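Side-chain contacts in aspergillopepsin-2 heavy chain (Aspergillus niger var. macrosporus, PDB 1Y43), which forms the heavy chain of a two-chain acid endopeptidase of the peptidase G1 family, probably cleaving peptide bonds by a glutamic-type mechanism: residues B[29-33]-B[34-38]; B[133-137]-B[138-142]. One frame throughout, in Å; residues are numbered along the deposited sequence.

Overall arrangement
Contact 1 (29-33 with 34-38) and contact 2 (133-137 with 138-142) are two beta-hairpin ends on opposite sides of the centre of the heavy chain. Their centres lie 35 Å apart and their nearest atoms about 17 Å apart, so they do not touch. They follow in series along the chain and belong to different sheets. Both turn through a type I' bend, and both meet the second protein chain of the assembly: contact 1 by packing and a tyrosine hydroxyl, contact 2 by extending its sheet into that chain. The two sulfates beside contact 1 probably come from the crystallisation liquor.

Contact 1. Residues B[29-33]-B[34-38]; sequences FCYED and GQTSY. With SO4 (sulfate ion), chain E; SO4 (sulfate ion), chain D.
Tyr31 reaches forward along the hairpin to Gly34 in the turn, and its hydroxyl links the bend to a bound sulfate. With CG anti to the backbone N (chi1 170°), the ring leans toward the turn and brings CD1 within 3.3 Å of Gln35 O. The hydroxyl is used twice: Tyr31 OH accepts the N-H of Gly34 at 2.8 Å and donates to O1 of sulfate D at 2.7 Å. That sulfate oxygen sits at the ring edge, in its plane, whereas Gly34 N approaches obliquely.

Phe29 and Tyr38 share this face of the hairpin without stacking. Phe29 has CG almost eclipsing its backbone N (chi1 8°), a strained torsion that leads its ring away. Within the hairpin Tyr38 meets the base of that side chain, CE1 lying 3.5 Å from Phe29 CB, while its OH bonds to backbone of the other protein chain.

Cys30 and Ser37 pair on the other face, where sulfate E lies close to both. Ser37 OG makes a weak bond of 3.4 Å to sulfate E O1, and Cys30 SG comes to 3.1 Å from sulfate E O2. Backbone bonds of the Cys30-Ser37 and Glu32-Gln35 pairs hold the two strands up to the type I' turn, where Asp33 and Gly34 both have positive phi.

The hairpin joins strand 22-32 to strand 35-45. Strand 4-13 runs along the first of these, linked by the Cys6-Cys30 disulfide and by Ala7 and Ala9 packed against Phe29; an apolar side chain of the other protein chain also packs on Phe29.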
ATOM      1  N   PHE B  29      -2.039   8.336   6.453  1.00  5.82           N
ATOM      2  CA  PHE B  29      -3.094   9.179   7.025  1.00  6.54           C
ATOM      3  C   PHE B  29      -2.894   9.168   8.526  1.00  5.27           C
ATOM      4  O   PHE B  29      -2.818   8.101   9.127  1.00  6.72           O
ATOM      5  CB  PHE B  29      -4.536   8.727   6.704  1.00  8.90           C
ATOM      6  CG  PHE B  29      -4.643   7.397   6.028  1.00  9.73           C
ATOM      7  CD1 PHE B  29      -4.546   7.305   4.644  1.00 11.56           C
ATOM      8  CD2 PHE B  29      -4.897   6.242   6.770  1.00 11.93           C
ATOM      9  CE1 PHE B  29      -4.700   6.078   3.997  1.00 12.11           C
ATOM     10  CE2 PHE B  29      -5.054   5.004   6.144  1.00 12.51           C
ATOM     11  CZ  PHE B  29      -4.956   4.924   4.754  1.00 12.32           C
ATOM     12  N   CYS B  30      -2.737  10.348   9.111  1.00  5.32           N
ATOM     13  CA  CYS B  30      -2.534  10.469  10.546  1.00  5.67           C
ATOM     14  C   CYS B  30      -3.525  11.393  11.221  1.00  6.05           C
ATOM     15  O   CYS B  30      -3.992  12.364  10.625  1.00  6.36           O
ATOM     16  CB  CYS B  30      -1.130  10.957  10.849  1.00  6.11           C
ATOM     17  SG  CYS B  30       0.208   9.852  10.318  1.00  8.26           S
ATOM     18  N   TYR B  31      -3.810  11.081  12.481  1.00  6.35           N
ATOM     19  CA  TYR B  31      -4.724  11.838  13.305  1.00  6.61           C
ATOM     20  C   TYR B  31      -4.049  12.189  14.629  1.00  6.78           C
ATOM     21  O   TYR B  31      -3.403  11.341  15.252  1.00  5.81           O
ATOM     22  CB  TYR B  31      -5.968  11.009  13.623  1.00  7.51           C
ATOM     23  CG  TYR B  31      -6.821  11.681  14.669  1.00  8.90           C
ATOM     24  CD1 TYR B  31      -7.602  12.782  14.339  1.00 10.43           C
ATOM     25  CD2 TYR B  31      -6.757  11.297  16.011  1.00 10.85           C
ATOM     26  CE1 TYR B  31      -8.294  13.492  15.312  1.00 11.48           C
ATOM     27  CE2 TYR B  31      -7.452  12.012  17.002  1.00 11.79           C
ATOM     28  CZ  TYR B  31      -8.214  13.106  16.636  1.00 12.26           C
ATOM     29  OH  TYR B  31      -8.900  13.845  17.577  1.00 14.73           O
ATOM     30  N   GLU B  32      -4.256  13.421  15.075  1.00  7.65           N
ATOM     31  CA  GLU B  32      -3.715  13.864  16.343  1.00 11.13           C
ATOM     32  C   GLU B  32      -4.494  15.079  16.825  1.00 11.44           C
ATOM     33  O   GLU B  32      -4.571  16.076  16.127  1.00 10.83           O
ATOM     34  CB  GLU B  32      -2.239  14.228  16.199  1.00 15.12           C
ATOM     35  CG  GLU B  32      -1.565  14.477  17.521  1.00 21.87           C
ATOM     36  CD  GLU B  32      -0.582  15.620  17.464  1.00 26.45           C
ATOM     37  OE1 GLU B  32       0.336  15.574  16.611  1.00 29.91           O
ATOM     38  OE2 GLU B  32      -0.722  16.562  18.283  1.00 29.61           O
ATOM     39  N   ASP B  33      -5.118  14.954  17.992  1.00 13.26           N
ATOM     40  CA  ASP B  33      -5.875  16.030  18.628  1.00 16.61           C
ATOM     41  C   ASP B  33      -6.695  16.952  17.712  1.00 15.41           C
ATOM     42  O   ASP B  33      -6.389  18.143  17.554  1.00 15.99           O
ATOM     43  CB  ASP B  33      -4.951  16.853  19.542  1.00 20.45           C
ATOM     44  CG  ASP B  33      -5.709  17.900  20.372  1.00 22.45           C
ATOM     45  OD1 ASP B  33      -6.752  17.554  20.990  1.00 23.35           O
ATOM     46  OD2 ASP B  33      -5.252  19.067  20.370  1.00 25.03           O
ATOM     47  N   GLY B  34      -7.731  16.369  17.110  1.00 14.70           N
ATOM     48  CA  GLY B  34      -8.638  17.099  16.234  1.00 13.81           C
ATOM     49  C   GLY B  34      -8.112  17.535  14.883  1.00 12.34           C
ATOM     50  O   GLY B  34      -8.800  18.266  14.182  1.00 12.89           O
ATOM     51  N   GLN B  35      -6.912  17.092  14.520  1.00 11.61           N
ATOM     52  CA  GLN B  35      -6.290  17.458  13.247  1.00 11.76           C
ATOM     53  C   GLN B  35      -5.876  16.195  12.488  1.00  9.98           C
ATOM     54  O   GLN B  35      -5.664  15.142  13.096  1.00  9.05           O
ATOM     55  CB  GLN B  35      -5.017  18.288  13.500  1.00 15.54           C
ATOM     56  CG  GLN B  35      -5.205  19.673  14.121  1.00 21.77           C
ATOM     57  CD  GLN B  35      -3.879  20.392  14.440  1.00 25.01           C
ATOM     58  OE1 GLN B  35      -3.880  21.484  15.007  1.00 29.45           O
ATOM     59  NE2 GLN B  35      -2.755  19.779  14.087  1.00 27.51           N
ATOM     60  N   THR B  36      -5.747  16.306  11.167  1.00  8.24           N
ATOM     61  CA  THR B  36      -5.317  15.182  10.338  1.00  8.03           C
ATOM     62  C   THR B  36      -4.165  15.621   9.455  1.00  8.11           C
ATOM     63  O   THR B  36      -4.009  16.816   9.159  1.00  8.67           O
ATOM     64  CB  THR B  36      -6.439  14.659   9.414  1.00  8.89           C
ATOM     65  OG1 THR B  36      -6.861  15.707   8.537  1.00  9.69           O
ATOM     66  CG2 THR B  36      -7.613  14.139  10.217  1.00  9.60           C
ATOM     67  N   SER B  37      -3.353  14.656   9.039  1.00  7.63           N
ATOM     68  CA  SER B  37      -2.214  14.917   8.175  1.00  8.17           C
ATOM     69  C   SER B  37      -2.173  13.786   7.139  1.00  8.51           C
ATOM     70  O   SER B  37      -2.344  12.623   7.502  1.00  7.66           O
ATOM     71  CB  SER B  37      -0.924  14.920   8.999  1.00 10.47           C
ATOM     72  OG  SER B  37       0.121  15.505   8.258  1.00 16.54           O
ATOM     73  N   TYR B  38      -2.000  14.136   5.858  1.00  8.49           N
ATOM     74  CA  TYR B  38      -1.953  13.155   4.767  1.00  9.12           C
ATOM     75  C   TYR B  38      -0.734  13.423   3.896  1.00  9.86           C
ATOM     76  O   TYR B  38      -0.392  14.580   3.660  1.00 11.39           O
ATOM     77  CB  TYR B  38      -3.190  13.279   3.857  1.00 10.18           C
ATOM     78  CG  TYR B  38      -4.522  13.009   4.517  1.00 11.36           C
ATOM     79  CD1 TYR B  38      -4.976  11.704   4.700  1.00 12.97           C
ATOM     80  CD2 TYR B  38      -5.334  14.060   4.961  1.00 13.49           C
ATOM     81  CE1 TYR B  38      -6.201  11.444   5.309  1.00 14.32           C
ATOM     82  CE2 TYR B  38      -6.569  13.811   5.579  1.00 13.71           C
ATOM     83  CZ  TYR B  38      -6.994  12.499   5.746  1.00 16.09           C
ATOM     84  OH  TYR B  38      -8.209  12.216   6.343  1.00 16.64           O
TER
HETATM   85  S   SO4 E 203       2.616  12.084   8.147  1.00 52.28           S
HETATM   86  O1  SO4 E 203       2.883  13.521   7.752  1.00 50.58           O
HETATM   87  O2  SO4 E 203       2.372  12.019   9.637  1.00 52.14           O
HETATM   88  O3  SO4 E 203       1.384  11.592   7.414  1.00 51.05           O
HETATM   89  O4  SO4 E 203       3.806  11.223   7.808  1.00 51.21           O
HETATM   90  S   SO4 D 201      -7.773  11.705  20.993  1.00 49.68           S
HETATM   91  O1  SO4 D 201      -8.327  12.698  19.994  1.00 49.23           O
HETATM   92  O2  SO4 D 201      -6.872  12.409  21.979  1.00 49.91           O
HETATM   93  O3  SO4 D 201      -8.924  11.056  21.717  1.00 49.85           O
HETATM   94  O4  SO4 D 201      -6.955  10.664  20.269  1.00 49.17           O

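Contact 2. Residues B[133-137]-B[138-142]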
ATOM      1  N   GLU B 133      -5.759  -4.493  -9.905  1.00  6.35           N
ATOM      2  CA  GLU B 133      -5.226  -5.366 -10.943  1.00  7.00           C
ATOM      3  C   GLU B 133      -3.712  -5.480 -10.910  1.00  6.55           C
ATOM      4  O   GLU B 133      -3.010  -4.499 -10.637  1.00  6.45           O
ATOM      5  CB  GLU B 133      -5.635  -4.817 -12.322  1.00 10.32           C
ATOM      6  CG  GLU B 133      -7.147  -4.749 -12.545  1.00 15.67           C
ATOM      7  CD  GLU B 133      -7.547  -4.124 -13.872  1.00 20.46           C
ATOM      8  OE1 GLU B 133      -6.661  -3.786 -14.686  1.00 22.87           O
ATOM      9  OE2 GLU B 133      -8.768  -3.981 -14.119  1.00 24.46           O
ATOM     10  N   ALA B 134      -3.221  -6.687 -11.188  1.00  6.59           N
ATOM     11  CA  ALA B 134      -1.785  -6.967 -11.263  1.00  6.09           C
ATOM     12  C   ALA B 134      -1.522  -7.529 -12.660  1.00  7.21           C
ATOM     13  O   ALA B 134      -2.376  -8.221 -13.216  1.00  8.99           O
ATOM     14  CB  ALA B 134      -1.383  -7.992 -10.198  1.00  6.45           C
ATOM     15  N   THR B 135      -0.362  -7.235 -13.233  1.00  6.53           N
ATOM     16  CA  THR B 135      -0.025  -7.730 -14.560  1.00  7.38           C
ATOM     17  C   THR B 135       1.138  -8.695 -14.437  1.00  7.76           C
ATOM     18  O   THR B 135       2.165  -8.364 -13.852  1.00  7.81           O
ATOM     19  CB  THR B 135       0.336  -6.579 -15.504  1.00  7.81           C
ATOM     20  OG1 THR B 135      -0.749  -5.650 -15.527  1.00  9.58           O
ATOM     21  CG2 THR B 135       0.575  -7.090 -16.921  1.00  8.69           C
ATOM     22  N   SER B 136       0.955  -9.883 -14.998  1.00  9.94           N
ATOM     23  CA  SER B 136       1.951 -10.941 -14.964  1.00 12.31           C
ATOM     24  C   SER B 136       2.004 -11.563 -16.352  1.00 13.08           C
ATOM     25  O   SER B 136       0.978 -11.960 -16.891  1.00 11.70           O
ATOM     26  CB  SER B 136       1.537 -12.003 -13.937  1.00 13.53           C
ATOM     27  OG  SER B 136       2.412 -13.115 -13.974  1.00 19.84           O
ATOM     28  N   GLY B 137       3.194 -11.622 -16.947  1.00 14.69           N
ATOM     29  CA  GLY B 137       3.328 -12.207 -18.271  1.00 16.13           C
ATOM     30  C   GLY B 137       2.467 -11.551 -19.336  1.00 16.95           C
ATOM     31  O   GLY B 137       2.074 -12.196 -20.316  1.00 17.63           O
ATOM     32  N   GLY B 138       2.167 -10.270 -19.139  1.00 16.86           N
ATOM     33  CA  GLY B 138       1.359  -9.527 -20.093  1.00 17.48           C
ATOM     34  C   GLY B 138      -0.142  -9.603 -19.870  1.00 18.36           C
ATOM     35  O   GLY B 138      -0.896  -8.855 -20.511  1.00 20.44           O
ATOM     36  N   SER B 139      -0.572 -10.481 -18.957  1.00 16.90           N
ATOM     37  CA  SER B 139      -1.990 -10.689 -18.640  1.00 15.94           C
ATOM     38  C   SER B 139      -2.369 -10.070 -17.287  1.00 13.68           C
ATOM     39  O   SER B 139      -1.571 -10.080 -16.355  1.00 11.69           O
ATOM     40  CB  SER B 139      -2.311 -12.196 -18.637  1.00 17.22           C
ATOM     41  OG  SER B 139      -1.983 -12.830 -17.397  1.00 22.29           O
ATOM     42  N   THR B 140      -3.579  -9.525 -17.186  1.00 13.31           N
ATOM     43  CA  THR B 140      -4.031  -8.911 -15.939  1.00 14.15           C
ATOM     44  C   THR B 140      -4.870  -9.868 -15.094  1.00 13.71           C
ATOM     45  O   THR B 140      -5.703 -10.624 -15.617  1.00 14.06           O
ATOM     46  CB  THR B 140      -4.824  -7.607 -16.191  1.00 15.72           C
ATOM     47  OG1 THR B 140      -6.016  -7.911 -16.919  1.00 21.20           O
ATOM     48  CG2 THR B 140      -3.992  -6.623 -16.992  1.00 16.57           C
ATOM     49  N   VAL B 141      -4.642  -9.841 -13.785  1.00 12.65           N
ATOM     50  CA  VAL B 141      -5.374 -10.688 -12.843  1.00 13.23           C
ATOM     51  C   VAL B 141      -5.805  -9.845 -11.664  1.00 11.65           C
ATOM     52  O   VAL B 141      -5.148  -8.855 -11.313  1.00 11.06           O
ATOM     53  CB  VAL B 141      -4.509 -11.861 -12.291  1.00 16.03           C
ATOM     54  CG1 VAL B 141      -4.054 -12.792 -13.427  1.00 17.49           C
ATOM     55  CG2 VAL B 141      -3.301 -11.329 -11.533  1.00 16.58           C
ATOM     56  N   GLY B 142      -6.926 -10.234 -11.076  1.00 11.45           N
ATOM     57  CA  GLY B 142      -7.455  -9.540  -9.919  1.00  9.63           C
ATOM     58  C   GLY B 142      -7.061 -10.242  -8.630  1.00  9.31           C
ATOM     59  O   GLY B 142      -6.314 -11.228  -8.652  1.00  9.81           O
TER
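The peptide carbonyl of Ser136 takes two donors from Ser139, and they come to it from different directions. Ser139 OG points nearly straight down the C=O at 3.1 Å from Ser136 O; Ser139 N, 3.0 Å from the same oxygen, stands well above the carbonyl plane. The Ser139 carbonyl is met differently, since Ser136 N lies in its plane, 2.9 Å from Ser139 O. The hydroxyl of Ser139 sits between its own backbone N and carbonyl carbon (chi1 83°), which swings OG across toward the partner strand, within reach of Ser136 O.

On one face Thr135 and Thr140 cross obliquely, Thr135 OG1 resting 3.7 Å from Thr140 CG2. The methyl branch of Thr135 leads toward the turn instead: CG2, anti to the backbone N, lies 3.7 Å from Ser139 O. On the other face Val141 turns CG2 toward Ala134, 4.1 Å from Ala134 CB, in a light apolar touch beneath which the two backbones exchange a pair of nearly straight bonds. Ser136 OG, also on that face, bonds to backbone of the other protein chain.

Strand 139-141 is the outermost on its side of a five-stranded antiparallel sheet within this chain, and residues 133-136 pair with a strand of the other protein chain, continuing the beta structure across the interface. Gly137 and Gly138, both with positive phi, form the corners of a type I' turn, the bend characteristic of a tight two-residue beta hairpin.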